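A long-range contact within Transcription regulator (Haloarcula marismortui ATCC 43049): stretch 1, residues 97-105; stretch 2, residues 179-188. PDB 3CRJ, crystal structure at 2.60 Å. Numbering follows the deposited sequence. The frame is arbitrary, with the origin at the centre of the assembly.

Stretch 1 (97-105) LVKPQENPD
Stretch 2 179-188: DTEELETARQ

A mostly irregular segment, 97-105, packs against stretch 2, a lead-in at Asp179 and Thr180 followed by a helix that continues past Gln188, burying 476 Å² with no hydrogen bond between the two; van der Waals packing does the work. Leu97 CA lies 5.7 Å from Leu183 CA, Val98 CA lies 6.7 Å from Glu184 CA, and Gln101 CA lies 5.7 Å from Thr180 CA, so the register steps forward from Leu183 to Glu184 and then falls back to Thr180 at Gln101.

Leu97 (phi/psi -121/-28) points toward stretch 2, with chi1 -100° and chi2 14°, both between wells. Leu97 CB lies 3.8 Å from Arg187 CD, so the arginine (chi1 t, chi2 p, chi3 t) lends its aliphatic shaft to the packing while its nitrogens bond elsewhere in the structure. Val98 (-95/-45, chi1 m) points sideways, and Val98 CG1 reaches Arg187 CG at 4.0 Å. Lys99 (-52/-45) points away and makes no contact.

Pro100 (-71/0, C-gamma exo) touches Leu183 lightly: Pro100 O lies 3.9 Å and Pro100 CB 4.4 Å from Leu183 CD1. The backbone turns here: Gln101 N bonds to Val98 O at 3.1 Å, and Asn103 N to Pro100 O at 3.3 Å.

Gln101 (-70/8; chi1 m, chi2 t, chi3 59°) has the largest covered area in stretch 1. Its CB starts sideways, but the chain end comes nearer. Gln101 NE2 donates to Leu97 O at 2.7 Å, tying the amide to the carbonyl four residues earlier; Leu97 O also sits 3.5 Å from Leu183 CB. Gln101 CG packs 3.5 Å from Leu183 CD1 and 3.7 Å from Thr180 O. Leu183 (-75/-35; m, t) thus meets Leu97, Pro100 and Gln101.

Glu102 (-128/20) and Asn103 (-123/25) make no contact with stretch 2. Pro104 (-51/-28), starting the next helix, points toward stretch 2, and Pro104 CG lies 3.6 Å from Thr180 CG2 (chi1 p). Just before Thr180, Asp179 OD1 accepts from Glu181 N at 3.0 Å, a capping bond.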

# COMPACT_ATOMS: atom_id res chain seq x y z
N LEU A 97 2.02 -4.16 -13.69
CA LEU A 97 0.81 -3.34 -13.57
C LEU A 97 -0.39 -3.79 -14.39
O LEU A 97 -1.50 -3.53 -14.00
CB LEU A 97 1.09 -1.86 -13.81
CG LEU A 97 1.26 -0.88 -12.65
CD1 LEU A 97 1.44 -1.56 -11.32
CD2 LEU A 97 2.39 0.08 -12.92
N VAL A 98 -0.19 -4.44 -15.53
CA VAL A 98 -1.35 -4.94 -16.29
C VAL A 98 -1.72 -6.39 -15.98
O VAL A 98 -2.89 -6.70 -15.79
CB VAL A 98 -1.23 -4.65 -17.80
CG1 VAL A 98 -0.55 -3.31 -18.00
CG2 VAL A 98 -0.47 -5.75 -18.51
N LYS A 99 -0.72 -7.28 -15.92
CA LYS A 99 -0.96 -8.70 -15.58
C LYS A 99 -1.77 -8.92 -14.29
O LYS A 99 -2.68 -9.75 -14.30
CB LYS A 99 0.35 -9.51 -15.51
CG LYS A 99 1.19 -9.47 -16.78
CD LYS A 99 0.51 -10.16 -17.99
CE LYS A 99 1.46 -10.32 -19.20
NZ LYS A 99 2.31 -9.13 -19.51
N PRO A 100 -1.44 -8.19 -13.18
CA PRO A 100 -2.14 -8.40 -11.90
C PRO A 100 -3.59 -7.92 -11.87
O PRO A 100 -4.27 -8.07 -10.82
CB PRO A 100 -1.30 -7.61 -10.88
CG PRO A 100 -0.04 -7.30 -11.58
CD PRO A 100 -0.41 -7.16 -13.02
N GLN A 101 -4.06 -7.35 -12.99
CA GLN A 101 -5.48 -7.01 -13.14
C GLN A 101 -6.36 -8.26 -13.26
O GLN A 101 -7.56 -8.13 -13.54
CB GLN A 101 -5.72 -6.00 -14.29
CG GLN A 101 -5.31 -4.55 -13.91
CD GLN A 101 -5.10 -3.61 -15.10
OE1 GLN A 101 -6.01 -3.37 -15.90
NE2 GLN A 101 -3.92 -3.03 -15.19
N GLU A 102 -5.77 -9.45 -13.03
CA GLU A 102 -6.50 -10.76 -12.86
C GLU A 102 -6.19 -11.62 -11.59
O GLU A 102 -6.45 -12.83 -11.59
CB GLU A 102 -6.37 -11.62 -14.12
CG GLU A 102 -7.04 -11.06 -15.35
CD GLU A 102 -6.37 -9.78 -15.82
OE1 GLU A 102 -5.13 -9.71 -15.78
OE2 GLU A 102 -7.09 -8.84 -16.21
N ASN A 103 -5.63 -11.02 -10.54
CA ASN A 103 -5.43 -11.72 -9.26
C ASN A 103 -6.10 -11.04 -8.02
O ASN A 103 -5.72 -11.27 -6.87
CB ASN A 103 -3.93 -12.03 -9.02
CG ASN A 103 -3.21 -10.97 -8.15
OD1 ASN A 103 -3.31 -9.76 -8.38
ND2 ASN A 103 -2.48 -11.45 -7.15
N PRO A 104 -7.16 -10.26 -8.26
CA PRO A 104 -7.66 -9.42 -7.18
C PRO A 104 -7.94 -10.12 -5.83
O PRO A 104 -7.88 -9.47 -4.78
CB PRO A 104 -8.97 -8.85 -7.75
CG PRO A 104 -8.79 -8.93 -9.23
CD PRO A 104 -7.97 -10.14 -9.48
N ASP A 105 -8.26 -11.42 -5.85
CA ASP A 105 -8.60 -12.12 -4.59
C ASP A 105 -7.35 -12.53 -3.82
O ASP A 105 -7.30 -12.44 -2.57
CB ASP A 105 -9.56 -13.29 -4.82
CG ASP A 105 -11.04 -12.87 -4.76
OD1 ASP A 105 -11.35 -11.83 -4.11
OD2 ASP A 105 -11.89 -13.58 -5.34
N ASP A 179 -11.05 -1.94 -6.68
CA ASP A 179 -11.09 -1.49 -8.07
C ASP A 179 -9.76 -1.82 -8.73
O ASP A 179 -8.71 -1.38 -8.29
CB ASP A 179 -11.41 0.02 -8.12
CG ASP A 179 -11.60 0.57 -9.58
OD1 ASP A 179 -11.87 -0.20 -10.55
OD2 ASP A 179 -11.50 1.81 -9.75
N THR A 180 -9.81 -2.64 -9.76
CA THR A 180 -8.60 -2.98 -10.51
C THR A 180 -8.28 -1.88 -11.52
O THR A 180 -7.21 -1.90 -12.14
CB THR A 180 -8.71 -4.35 -11.25
OG1 THR A 180 -9.64 -4.24 -12.35
CG2 THR A 180 -9.13 -5.47 -10.28
N GLU A 181 -9.20 -0.92 -11.68
CA GLU A 181 -8.87 0.25 -12.50
C GLU A 181 -7.67 1.05 -11.95
O GLU A 181 -7.01 1.73 -12.70
CB GLU A 181 -10.07 1.18 -12.68
CG GLU A 181 -11.05 0.74 -13.77
CD GLU A 181 -10.35 0.15 -15.00
OE1 GLU A 181 -10.59 -1.06 -15.26
OE2 GLU A 181 -9.55 0.87 -15.68
N GLU A 182 -7.42 0.93 -10.65
CA GLU A 182 -6.34 1.61 -9.97
C GLU A 182 -4.96 1.26 -10.53
O GLU A 182 -4.04 2.10 -10.55
CB GLU A 182 -6.34 1.24 -8.50
CG GLU A 182 -7.53 1.73 -7.75
CD GLU A 182 -7.51 3.22 -7.49
OE1 GLU A 182 -8.61 3.78 -7.31
OE2 GLU A 182 -6.41 3.82 -7.43
N LEU A 183 -4.81 0.02 -10.97
CA LEU A 183 -3.59 -0.40 -11.59
C LEU A 183 -3.52 0.18 -12.99
O LEU A 183 -2.43 0.53 -13.47
CB LEU A 183 -3.50 -1.93 -11.63
CG LEU A 183 -3.75 -2.71 -10.34
CD1 LEU A 183 -4.05 -4.18 -10.63
CD2 LEU A 183 -2.59 -2.58 -9.39
N GLU A 184 -4.66 0.28 -13.66
CA GLU A 184 -4.67 0.73 -15.04
C GLU A 184 -4.31 2.22 -15.08
O GLU A 184 -3.51 2.64 -15.93
CB GLU A 184 -6.00 0.41 -15.72
CG GLU A 184 -6.12 0.79 -17.20
CD GLU A 184 -5.20 -0.04 -18.14
OE1 GLU A 184 -3.99 0.31 -18.31
OE2 GLU A 184 -5.70 -1.03 -18.76
N THR A 185 -4.83 3.00 -14.13
CA THR A 185 -4.41 4.41 -14.04
C THR A 185 -2.94 4.53 -13.62
O THR A 185 -2.19 5.37 -14.16
CB THR A 185 -5.27 5.28 -13.10
OG1 THR A 185 -4.76 5.17 -11.78
CG2 THR A 185 -6.78 4.91 -13.14
N ALA A 186 -2.52 3.71 -12.65
CA ALA A 186 -1.11 3.69 -12.23
C ALA A 186 -0.15 3.32 -13.35
O ALA A 186 0.95 3.86 -13.43
CB ALA A 186 -0.89 2.79 -11.03
N ARG A 187 -0.57 2.42 -14.23
CA ARG A 187 0.21 2.10 -15.41
C ARG A 187 0.48 3.37 -16.18
O ARG A 187 1.61 3.56 -16.64
CB ARG A 187 -0.51 1.06 -16.29
CG ARG A 187 0.33 0.53 -17.44
CD ARG A 187 1.78 0.19 -16.98
NE ARG A 187 2.68 -0.10 -18.10
CZ ARG A 187 3.42 0.81 -18.74
NH1 ARG A 187 3.38 2.10 -18.39
NH2 ARG A 187 4.21 0.43 -19.75
N GLN A 188 -0.53 4.23 -16.32
CA GLN A 188 -0.40 5.50 -17.06
C GLN A 188 0.48 6.50 -16.31
O GLN A 188 1.31 7.21 -16.93
CB GLN A 188 -1.75 6.15 -17.32
CG GLN A 188 -1.59 7.37 -18.21
CD GLN A 188 -2.90 8.04 -18.57
OE1 GLN A 188 -3.88 7.37 -18.88
NE2 GLN A 188 -2.93 9.37 -18.53